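Local structure of homoserine dehydrogenase (Staphylococcus aureus M1064, 4PG7) at residues I96-G101 / V120-K125; L29-V34 / K60-R65. The protein catalyses the NAD(P)-dependent interconversion of aspartate semialdehyde and homoserine, a step of the aspartic acid pathway. All coordinates share one frame; numbering follows the deposited sequence.

How the interactions relate
Both contacts lie in the parallel sheet of the NAD-binding domain, their centres about 10 Å apart. Interaction 2 pairs the end of strand 22-29 with strand 55-63; interaction 1 pairs strand 95-98 with 119-122. The two are stitched together where strand 22-29 lies against 95-98: Leu29 N is 2.8 Å from Val97 O and Leu29 O is 2.8 Å from Val99 N, both probable hydrogen bonds. Just beyond, Val99 CG2 packs 3.4 Å from Gly30 O, in the glycine-rich turn that probably receives the dinucleotide. In interaction 1 an acetate ion, probably from the crystallisation liquor, lies beside Gly101 and Lys125; the lysine pocket, with Arg246 and Asp438 among its residues, involves neither contact.

Interaction 1: I96-G101 / V120-K125; sequences IVEVMG and VITANK. With ACT (acetate ion), chain C.
A buried carboxylate, that of Glu98, is gripped by four hydrogen bonds where two parallel strands run out into loops. Thr122 OG1 donates to Glu98 OE1 at 2.7 Å from well above the carboxylate plane, while Asn124 ND2 reaches the same oxygen through the opposite face, on the syn side but tilted out of the plane, at 3.2 Å. The other oxygen, OE2, takes two backbone N-H groups of its own loop, Met100 N and Gly101 N, the latter nearly in line with the C-O bond at 3.0 Å. CG of Glu98 runs forward, anti to the backbone N (chi1 -174°), and the bend at chi2 (-95°) turns the carboxylate across to Thr122 and Asn124. The carboxylate and the Asn124 amide are turned 75° against each other; the amide is fixed further by Asp126 N at OD1 and Gly102 O at ND2. Earlier along the two strands the pairing is ordinary and parallel, in a Rossmann-type sheet, 95-98 and 119-122 being joined through helix 106-115 as a beta-alpha-beta unit. Ile121 bonds both ways, its N to Ile96 O and its O to Glu98 N (2.7 Å), and Ala123 N follows on Glu98 O at 3.0 Å. Thr122 OG1 also accepts from Asn124 N, closing an ST turn. The acetate ion sits beside Gly101 and takes a hydrogen bond from Lys125 N to OXT at 3.3 Å.

Interaction 2: L29-V34 / K60-R65; sequences LGLGTV and KHILVR
Leu29 and Leu63 form a parallel bridge at the C-terminal ends of two neighbouring strands, 22-29 and 55-63, which with helix 33-53 between them make the first beta-alpha-beta unit of a Rossmann-type fold. Gly30 and Gly32, with Gly35, fit the GxGxxG pattern of the dinucleotide-binding turn, and Gly32 is the N-cap residue of helix 33-53. One backbone hydrogen bond crosses the contact, from Gly30 N to Leu63 O at 2.9 Å, somewhat bent with 142° at the hydrogen. Gly30 then turns with a positive phi (105°), a conformation that suits glycine. Around this bond the packing is apolar and divided between two faces of the sheet. On the face of Leu29 and Leu63, Leu29 CD2 touches both CB (3.8 Å) and CD2 (3.9 Å) of Leu63, and Trp109 of helix 106-115 and Ile87 of helix 84-88 cover the pair. Beyond the other face, Leu31 points toward the strand and its side chain crosses that of Ile62 at a slant. In Ile62, chi1 of -57° sets CG1 beside the backbone N and CG2 anti to it, and it is this CG2 methyl that lies 3.8 Å from Leu31 CG. Val64 meets Leu31 a little further along, its CG1 4.0 Å from Leu31 CB.

Interaction 1: I96-G101 / V120-K125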
loop_
_atom_site.group_PDB
_atom_site.type_symbol
_atom_site.label_atom_id
_atom_site.label_comp_id
_atom_site.label_asym_id
_atom_site.label_seq_id
_atom_site.Cartn_x
_atom_site.Cartn_y
_atom_site.Cartn_z
ATOM N N ILE A 96 -6.638 -29.595 -2.760
ATOM C CA ILE A 96 -5.223 -29.886 -3.006
ATOM C C ILE A 96 -4.420 -28.606 -2.782
ATOM O O ILE A 96 -4.712 -27.559 -3.377
ATOM C CB ILE A 96 -4.969 -30.341 -4.451
ATOM C CG1 ILE A 96 -5.894 -31.499 -4.837
ATOM C CG2 ILE A 96 -3.510 -30.726 -4.645
ATOM C CD1 ILE A 96 -5.649 -32.753 -4.064
ATOM N N VAL A 97 -3.422 -28.702 -1.917
ATOM C CA VAL A 97 -2.539 -27.574 -1.604
ATOM C C VAL A 97 -1.181 -27.852 -2.219
ATOM O O VAL A 97 -0.493 -28.788 -1.820
ATOM C CB VAL A 97 -2.385 -27.403 -0.093
ATOM C CG1 VAL A 97 -1.441 -26.241 0.215
ATOM C CG2 VAL A 97 -3.750 -27.180 0.537
ATOM N N GLU A 98 -0.809 -27.060 -3.218
ATOM C CA GLU A 98 0.434 -27.297 -3.936
ATOM C C GLU A 98 1.504 -26.277 -3.545
ATOM O O GLU A 98 1.316 -25.073 -3.694
ATOM C CB GLU A 98 0.172 -27.264 -5.436
ATOM C CG GLU A 98 1.367 -27.642 -6.279
ATOM C CD GLU A 98 2.149 -26.422 -6.749
ATOM O OE1 GLU A 98 1.537 -25.555 -7.416
ATOM O OE2 GLU A 98 3.360 -26.337 -6.448
ATOM N N VAL A 99 2.626 -26.792 -3.059
ATOM C CA VAL A 99 3.768 -25.990 -2.630
ATOM C C VAL A 99 5.054 -26.613 -3.174
ATOM O O VAL A 99 6.101 -26.517 -2.573
ATOM C CB VAL A 99 3.816 -25.846 -1.100
ATOM C CG1 VAL A 99 2.642 -25.008 -0.623
ATOM C CG2 VAL A 99 3.795 -27.193 -0.413
ATOM N N MET A 100 4.951 -27.240 -4.334
ATOM C CA MET A 100 6.038 -27.992 -4.920
ATOM C C MET A 100 6.927 -27.099 -5.785
ATOM O O MET A 100 8.138 -27.286 -5.819
ATOM C CB MET A 100 5.460 -29.120 -5.787
ATOM C CG MET A 100 6.486 -30.038 -6.427
ATOM S SD MET A 100 7.318 -31.095 -5.229
ATOM C CE MET A 100 6.130 -32.428 -5.077
ATOM N N GLY A 101 6.321 -26.143 -6.486
ATOM C CA GLY A 101 7.031 -25.376 -7.493
ATOM C C GLY A 101 7.040 -26.119 -8.804
ATOM O O GLY A 101 6.541 -27.260 -8.909
ATOM N N VAL A 120 -8.139 -25.954 -5.459
ATOM C CA VAL A 120 -6.693 -25.896 -5.510
ATOM C C VAL A 120 -6.174 -24.608 -4.892
ATOM O O VAL A 120 -6.590 -23.513 -5.264
ATOM C CB VAL A 120 -6.187 -26.009 -6.955
ATOM C CG1 VAL A 120 -4.697 -25.695 -7.048
ATOM C CG2 VAL A 120 -6.462 -27.401 -7.475
ATOM N N ILE A 121 -5.263 -24.760 -3.943
ATOM C CA ILE A 121 -4.541 -23.645 -3.374
ATOM C C ILE A 121 -3.076 -23.860 -3.706
ATOM O O ILE A 121 -2.534 -24.931 -3.443
ATOM C CB ILE A 121 -4.740 -23.569 -1.864
ATOM C CG1 ILE A 121 -6.237 -23.440 -1.569
ATOM C CG2 ILE A 121 -3.962 -22.393 -1.271
ATOM C CD1 ILE A 121 -6.587 -23.621 -0.120
ATOM N N THR A 122 -2.456 -22.853 -4.319
ATOM C CA THR A 122 -1.065 -22.964 -4.737
ATOM C C THR A 122 -0.217 -21.782 -4.274
ATOM O O THR A 122 -0.670 -20.629 -4.284
ATOM C CB THR A 122 -0.940 -23.122 -6.258
ATOM O OG1 THR A 122 0.438 -23.240 -6.600
ATOM C CG2 THR A 122 -1.567 -21.935 -7.032
ATOM N N ALA A 123 1.015 -22.084 -3.879
ATOM C CA ALA A 123 2.024 -21.065 -3.565
ATOM C C ALA A 123 3.210 -21.209 -4.509
ATOM O O ALA A 123 4.331 -20.806 -4.192
ATOM C CB ALA A 123 2.482 -21.216 -2.132
ATOM N N ASN A 124 2.947 -21.794 -5.674
ATOM C CA ASN A 124 3.968 -22.100 -6.658
ATOM C C ASN A 124 4.562 -20.816 -7.268
ATOM O O ASN A 124 3.886 -20.101 -8.007
ATOM C CB ASN A 124 3.322 -22.961 -7.728
ATOM C CG ASN A 124 4.291 -23.470 -8.770
ATOM O OD1 ASN A 124 5.275 -22.810 -9.128
ATOM N ND2 ASN A 124 3.996 -24.663 -9.292
ATOM N N LYS A 125 5.831 -20.552 -6.959
ATOM C CA LYS A 125 6.497 -19.294 -7.346
ATOM C C LYS A 125 6.917 -19.255 -8.795
ATOM O O LYS A 125 7.342 -18.211 -9.277
ATOM C CB LYS A 125 7.746 -19.056 -6.493
ATOM C CG LYS A 125 7.470 -18.913 -5.007
ATOM C CD LYS A 125 6.562 -17.725 -4.718
ATOM C CE LYS A 125 6.578 -17.365 -3.237
ATOM N NZ LYS A 125 5.887 -16.072 -2.982
HETATM C C ACT C . 7.275 -23.355 -3.948
HETATM O O ACT C . 6.560 -22.929 -3.008
HETATM O OXT ACT C . 7.127 -22.948 -5.109
HETATM C CH3 ACT C . 8.373 -24.341 -3.680
#

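Interaction 2: L29-V34 / K60-R65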
loop_
_atom_site.group_PDB
_atom_site.type_symbol
_atom_site.label_atom_id
_atom_site.label_comp_id
_atom_site.label_asym_id
_atom_site.label_seq_id
_atom_site.Cartn_x
_atom_site.Cartn_y
_atom_site.Cartn_z
ATOM N N LEU A 29 1.065 -31.087 -1.860
ATOM C CA LEU A 29 2.030 -31.479 -2.868
ATOM C C LEU A 29 3.304 -30.721 -2.547
ATOM O O LEU A 29 3.394 -29.517 -2.824
ATOM C CB LEU A 29 1.523 -31.167 -4.278
ATOM C CG LEU A 29 0.151 -31.706 -4.676
ATOM C CD1 LEU A 29 -0.170 -31.282 -6.092
ATOM C CD2 LEU A 29 0.110 -33.227 -4.562
ATOM N N GLY A 30 4.261 -31.418 -1.936
ATOM C CA GLY A 30 5.540 -30.825 -1.537
ATOM C C GLY A 30 5.635 -30.576 -0.042
ATOM O O GLY A 30 4.640 -30.291 0.614
ATOM N N LEU A 31 6.842 -30.704 0.498
ATOM C CA LEU A 31 7.061 -30.526 1.922
ATOM C C LEU A 31 8.426 -29.862 2.177
ATOM O O LEU A 31 9.251 -30.372 2.931
ATOM C CB LEU A 31 6.953 -31.888 2.637
ATOM C CG LEU A 31 6.286 -32.048 3.993
ATOM C CD1 LEU A 31 7.014 -33.095 4.844
ATOM C CD2 LEU A 31 6.122 -30.751 4.726
ATOM N N GLY A 32 8.667 -28.721 1.544
ATOM C CA GLY A 32 9.886 -27.950 1.825
ATOM C C GLY A 32 9.653 -27.085 3.044
ATOM O O GLY A 32 8.899 -27.474 3.943
ATOM N N THR A 33 10.278 -25.908 3.088
ATOM C CA THR A 33 10.081 -25.003 4.215
ATOM C C THR A 33 8.656 -24.478 4.226
ATOM O O THR A 33 8.051 -24.356 5.276
ATOM C CB THR A 33 11.063 -23.812 4.184
ATOM O OG1 THR A 33 10.952 -23.152 2.923
ATOM C CG2 THR A 33 12.481 -24.294 4.360
ATOM N N VAL A 34 8.101 -24.194 3.057
ATOM C CA VAL A 34 6.725 -23.684 2.998
ATOM C C VAL A 34 5.736 -24.798 3.404
ATOM O O VAL A 34 4.827 -24.568 4.205
ATOM C CB VAL A 34 6.380 -23.121 1.595
ATOM C CG1 VAL A 34 4.915 -22.738 1.514
ATOM C CG2 VAL A 34 7.249 -21.912 1.254
ATOM N N LYS A 60 -4.529 -35.758 4.595
ATOM C CA LYS A 60 -4.615 -37.193 4.323
ATOM C C LYS A 60 -3.409 -37.729 3.553
ATOM O O LYS A 60 -3.076 -38.907 3.681
ATOM C CB LYS A 60 -5.894 -37.499 3.545
ATOM C CG LYS A 60 -6.196 -38.982 3.476
ATOM C CD LYS A 60 -7.612 -39.259 3.020
ATOM C CE LYS A 60 -7.807 -40.754 2.789
ATOM N NZ LYS A 60 -8.958 -40.973 1.887
ATOM N N HIS A 61 -2.788 -36.886 2.724
ATOM C CA HIS A 61 -1.614 -37.278 1.947
ATOM C C HIS A 61 -0.647 -36.095 1.844
ATOM O O HIS A 61 -1.065 -34.944 1.714
ATOM C CB HIS A 61 -1.983 -37.687 0.506
ATOM C CG HIS A 61 -3.040 -38.746 0.399
ATOM N ND1 HIS A 61 -2.781 -40.082 0.607
ATOM C CD2 HIS A 61 -4.346 -38.671 0.061
ATOM C CE1 HIS A 61 -3.890 -40.783 0.443
ATOM N NE2 HIS A 61 -4.857 -39.946 0.111
ATOM N N ILE A 62 0.642 -36.397 1.869
ATOM C CA ILE A 62 1.660 -35.443 1.506
ATOM C C ILE A 62 2.535 -36.053 0.428
ATOM O O ILE A 62 3.133 -37.103 0.630
ATOM C CB ILE A 62 2.507 -35.007 2.718
ATOM C CG1 ILE A 62 1.600 -34.425 3.814
ATOM C CG2 ILE A 62 3.513 -33.946 2.288
ATOM C CD1 ILE A 62 2.303 -34.079 5.121
ATOM N N LEU A 63 2.569 -35.424 -0.739
ATOM C CA LEU A 63 3.478 -35.837 -1.798
ATOM C C LEU A 63 4.871 -35.291 -1.499
ATOM O O LEU A 63 5.050 -34.081 -1.293
ATOM C CB LEU A 63 3.005 -35.339 -3.170
ATOM C CG LEU A 63 3.844 -35.752 -4.393
ATOM C CD1 LEU A 63 3.652 -37.229 -4.718
ATOM C CD2 LEU A 63 3.477 -34.919 -5.615
ATOM N N VAL A 64 5.849 -36.186 -1.479
ATOM C CA VAL A 64 7.255 -35.804 -1.354
ATOM C C VAL A 64 8.047 -36.472 -2.470
ATOM O O VAL A 64 7.620 -37.497 -3.020
ATOM C CB VAL A 64 7.852 -36.198 0.014
ATOM C CG1 VAL A 64 7.051 -35.574 1.147
ATOM C CG2 VAL A 64 7.910 -37.709 0.190
ATOM N N ARG A 65 9.188 -35.877 -2.810
ATOM C CA ARG A 65 10.107 -36.452 -3.804
ATOM C C ARG A 65 10.753 -37.725 -3.277
ATOM O O ARG A 65 10.884 -38.706 -4.010
ATOM C CB ARG A 65 11.199 -35.442 -4.197
#